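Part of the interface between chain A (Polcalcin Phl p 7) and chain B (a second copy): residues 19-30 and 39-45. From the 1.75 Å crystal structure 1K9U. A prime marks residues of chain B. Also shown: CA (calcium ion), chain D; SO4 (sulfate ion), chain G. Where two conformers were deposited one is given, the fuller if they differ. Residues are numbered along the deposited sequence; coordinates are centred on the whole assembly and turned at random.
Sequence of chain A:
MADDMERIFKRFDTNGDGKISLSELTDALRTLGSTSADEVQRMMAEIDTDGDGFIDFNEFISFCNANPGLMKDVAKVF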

# COMPACT_ATOMS: atom_id res chain seq x y z
N LYS A 19 -15.93 9.40 6.45
CA LYS A 19 -15.72 8.52 5.31
C LYS A 19 -14.66 9.08 4.37
O LYS A 19 -14.50 10.30 4.26
CB LYS A 19 -17.04 8.29 4.55
CG LYS A 19 -17.67 9.54 3.99
CD LYS A 19 -19.12 9.28 3.57
CE LYS A 19 -19.74 10.53 2.95
NZ LYS A 19 -21.15 10.32 2.56
N ILE A 20 -13.93 8.19 3.71
CA ILE A 20 -12.88 8.60 2.79
C ILE A 20 -13.41 8.69 1.36
O ILE A 20 -13.85 7.70 0.79
CB ILE A 20 -11.70 7.61 2.80
CG1 ILE A 20 -11.21 7.40 4.24
CG2 ILE A 20 -10.57 8.13 1.91
CD1 ILE A 20 -10.73 8.66 4.94
N SER A 21 -13.36 9.90 0.79
CA SER A 21 -13.83 10.13 -0.57
C SER A 21 -12.76 9.80 -1.61
O SER A 21 -11.63 9.46 -1.27
CB SER A 21 -14.25 11.59 -0.73
OG SER A 21 -13.11 12.43 -0.66
N LEU A 22 -13.12 9.93 -2.88
CA LEU A 22 -12.16 9.65 -3.94
C LEU A 22 -10.99 10.62 -3.86
O LEU A 22 -9.83 10.22 -4.02
CB LEU A 22 -12.84 9.78 -5.31
CG LEU A 22 -12.07 9.24 -6.51
CD1 LEU A 22 -11.83 7.74 -6.36
CD2 LEU A 22 -12.87 9.53 -7.77
N SER A 23 -11.28 11.89 -3.62
CA SER A 23 -10.21 12.89 -3.54
C SER A 23 -9.34 12.65 -2.32
O SER A 23 -8.12 12.83 -2.38
CB SER A 23 -10.80 14.32 -3.48
OG SER A 23 -11.49 14.55 -2.28
N GLU A 24 -9.95 12.22 -1.22
CA GLU A 24 -9.19 11.96 -0.00
C GLU A 24 -8.32 10.73 -0.17
O GLU A 24 -7.21 10.67 0.36
CB GLU A 24 -10.14 11.81 1.19
CG GLU A 24 -10.87 13.12 1.52
CD GLU A 24 -11.94 12.97 2.58
OE1 GLU A 24 -12.41 11.83 2.81
OE2 GLU A 24 -12.33 13.99 3.18
N LEU A 25 -8.81 9.74 -0.92
CA LEU A 25 -8.04 8.53 -1.16
C LEU A 25 -6.88 8.88 -2.08
O LEU A 25 -5.77 8.38 -1.93
CB LEU A 25 -8.91 7.45 -1.80
CG LEU A 25 -8.22 6.13 -2.18
CD1 LEU A 25 -7.63 5.48 -0.94
CD2 LEU A 25 -9.22 5.21 -2.85
N THR A 26 -7.14 9.77 -3.04
CA THR A 26 -6.10 10.21 -3.96
C THR A 26 -4.98 10.87 -3.17
O THR A 26 -3.79 10.61 -3.40
CB THR A 26 -6.66 11.22 -4.98
OG1 THR A 26 -7.72 10.62 -5.74
CG2 THR A 26 -5.57 11.68 -5.92
N ASP A 27 -5.34 11.73 -2.23
CA ASP A 27 -4.33 12.41 -1.41
C ASP A 27 -3.54 11.41 -0.57
O ASP A 27 -2.33 11.57 -0.39
CB ASP A 27 -4.98 13.45 -0.50
CG ASP A 27 -5.49 14.65 -1.26
OD1 ASP A 27 -4.82 15.08 -2.22
OD2 ASP A 27 -6.56 15.18 -0.89
N ALA A 28 -4.21 10.39 -0.04
CA ALA A 28 -3.52 9.38 0.77
C ALA A 28 -2.48 8.67 -0.08
O ALA A 28 -1.36 8.41 0.37
CB ALA A 28 -4.53 8.37 1.34
N LEU A 29 -2.84 8.36 -1.32
CA LEU A 29 -1.91 7.70 -2.22
C LEU A 29 -0.73 8.60 -2.58
O LEU A 29 0.41 8.15 -2.65
CB LEU A 29 -2.64 7.25 -3.49
CG LEU A 29 -3.66 6.13 -3.27
CD1 LEU A 29 -4.46 5.87 -4.53
CD2 LEU A 29 -2.92 4.88 -2.83
N ARG A 30 -1.01 9.89 -2.78
CA ARG A 30 0.06 10.82 -3.12
C ARG A 30 0.99 11.04 -1.93
O ARG A 30 2.16 11.37 -2.10
CB ARG A 30 -0.52 12.16 -3.57
CG ARG A 30 -1.46 12.04 -4.76
CD ARG A 30 -1.39 13.27 -5.65
NE ARG A 30 -2.32 13.20 -6.77
CZ ARG A 30 -2.38 12.20 -7.64
NH1 ARG A 30 -1.56 11.16 -7.53
NH2 ARG A 30 -3.26 12.24 -8.63
N GLU B 39 -7.28 4.84 -11.89
CA GLU B 39 -6.62 3.81 -11.09
C GLU B 39 -7.08 3.97 -9.64
O GLU B 39 -7.24 2.98 -8.92
CB GLU B 39 -5.10 3.94 -11.20
CG GLU B 39 -4.54 3.60 -12.58
CD GLU B 39 -3.04 3.78 -12.69
OE1 GLU B 39 -2.51 4.75 -12.09
OE2 GLU B 39 -2.38 2.97 -13.37
N VAL B 40 -7.29 5.21 -9.21
CA VAL B 40 -7.75 5.45 -7.85
C VAL B 40 -9.18 4.93 -7.72
O VAL B 40 -9.56 4.35 -6.71
CB VAL B 40 -7.73 6.96 -7.49
CG1 VAL B 40 -8.25 7.17 -6.07
CG2 VAL B 40 -6.30 7.50 -7.60
N GLN B 41 -9.99 5.14 -8.77
CA GLN B 41 -11.36 4.66 -8.74
C GLN B 41 -11.40 3.15 -8.62
O GLN B 41 -12.25 2.59 -7.93
CB GLN B 41 -12.11 5.10 -10.00
CG GLN B 41 -12.59 6.53 -9.96
CD GLN B 41 -13.64 6.81 -11.02
OE1 GLN B 41 -13.34 7.31 -12.10
NE2 GLN B 41 -14.88 6.46 -10.71
N ARG B 42 -10.47 2.48 -9.30
CA ARG B 42 -10.39 1.03 -9.26
C ARG B 42 -10.04 0.56 -7.86
O ARG B 42 -10.56 -0.46 -7.39
CB ARG B 42 -9.36 0.54 -10.28
CG ARG B 42 -9.82 0.73 -11.73
CD ARG B 42 -8.67 0.70 -12.71
NE ARG B 42 -8.03 -0.61 -12.79
CZ ARG B 42 -6.86 -0.83 -13.38
NH1 ARG B 42 -6.20 0.18 -13.92
NH2 ARG B 42 -6.35 -2.06 -13.42
N MET B 43 -9.17 1.30 -7.19
CA MET B 43 -8.80 0.96 -5.82
C MET B 43 -10.01 1.18 -4.91
O MET B 43 -10.28 0.39 -4.00
CB MET B 43 -7.62 1.81 -5.35
CG MET B 43 -6.30 1.41 -6.01
SD MET B 43 -4.90 2.31 -5.34
CE MET B 43 -3.93 2.57 -6.82
N MET B 44 -10.74 2.26 -5.15
CA MET B 44 -11.93 2.55 -4.35
C MET B 44 -12.94 1.40 -4.48
O MET B 44 -13.50 0.94 -3.49
CB MET B 44 -12.58 3.86 -4.82
CG MET B 44 -13.90 4.20 -4.14
SD MET B 44 -13.74 4.46 -2.36
CE MET B 44 -13.09 6.13 -2.33
N ALA B 45 -13.15 0.91 -5.70
CA ALA B 45 -14.10 -0.18 -5.93
C ALA B 45 -13.76 -1.43 -5.14
O ALA B 45 -14.65 -2.17 -4.71
CB ALA B 45 -14.15 -0.51 -7.42
CA CA D . -14.22 12.57 4.24
S SO4 G . -9.45 -3.90 -12.44
O1 SO4 G . -9.90 -5.03 -11.61
O2 SO4 G . -10.27 -3.80 -13.66
O3 SO4 G . -8.04 -4.11 -12.81
O4 SO4 G . -9.57 -2.65 -11.66
O HOH W 1 -15.73 12.76 2.31

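How do the two backbones meet? Chain A contributes helix 22-30, entered from a short, weakly bonded strand at about residues 19-20, with Ser21 at the N-cap position; chain B contributes nearly two turns of helix, residues 39-45, cut from a longer one. The N-to-C directions of the two helices make an angle of 107°, so they cross steeply rather than run alongside each other, and their axes come no nearer than 9.9 Å. That spacing leaves room for a layer of side chains between the backbones. The nearest CA pairs are Thr26 CA to Val40′ CA at 6.4 Å and Leu22 CA to Gln41′ CA at 7.0 Å.

What fills the centre of the crossing? Val40′ does, as a knob in a hole formed by Leu22, Leu25, Thr26 and Leu29, residues spaced so that they share one face of their helix. Val40′ CG1 lies 3.6 Å from Leu22 CD1 and 3.9 Å from Leu25 CD2, while Val40′ CG2 is 3.9 Å from Leu29 CD1. A short, branched side chain pointing toward the other helix suits such a pocket, because both methyl groups find apolar neighbours without a long reach.

How does a threonine fit into this apolar pocket? Thr26 OG1 is 3.5 Å from Val40′ CG1, a van der Waals contact with a methyl group that can offer it no hydrogen bond. Thr26 OG1 instead donates within its own helix to Leu22 O, at 2.8 Å. Leu22 O also accepts the backbone hydrogen bond from Thr26 N, at 2.9 Å, so the polar group is anchored one turn back.

What do the methionines and Gln41′ add around the knob? Met44′ extends the packing toward the start of helix 22-30: its CE is 3.6 Å from Ile20 O, 3.8 Å from Leu22 N and 4.0 Å from Leu25 CD2, so its terminal methyl lies against backbone as well as side chain. Met43′ meets Leu29 farther along that helix, with SD 3.7 Å from Leu29 CD1. At the Leu22 end, Leu22 CD2 lies 3.7 Å from Gln41′ CG, a contact with the aliphatic part of the glutamine. No hydrogen bond joins the two stretches; they are held by close apolar packing, which buries 441 Å² counting both sides.

Where, then, is the polar chemistry? Apart from the Thr26 hydroxyl, it lies mostly beside the contact. Glu24 binds the calcium ion through OE1 at 2.4 Å and OE2 at 2.6 Å, Lys19 O binds the same calcium ion at 2.3 Å, and Ser21 N donates to Glu24 OE1 at 3.0 Å, tying the metal site to the beginning of the helix. On chain B, the CA-to-CB bond of Arg42′ points away from chain A's stretch, and its guanidinium holds a sulfate, with NE to sulfate O4 at 2.8 Å and NH2 to sulfate O3 at 2.7 Å, both hydrogen bonds reinforced by opposite charge.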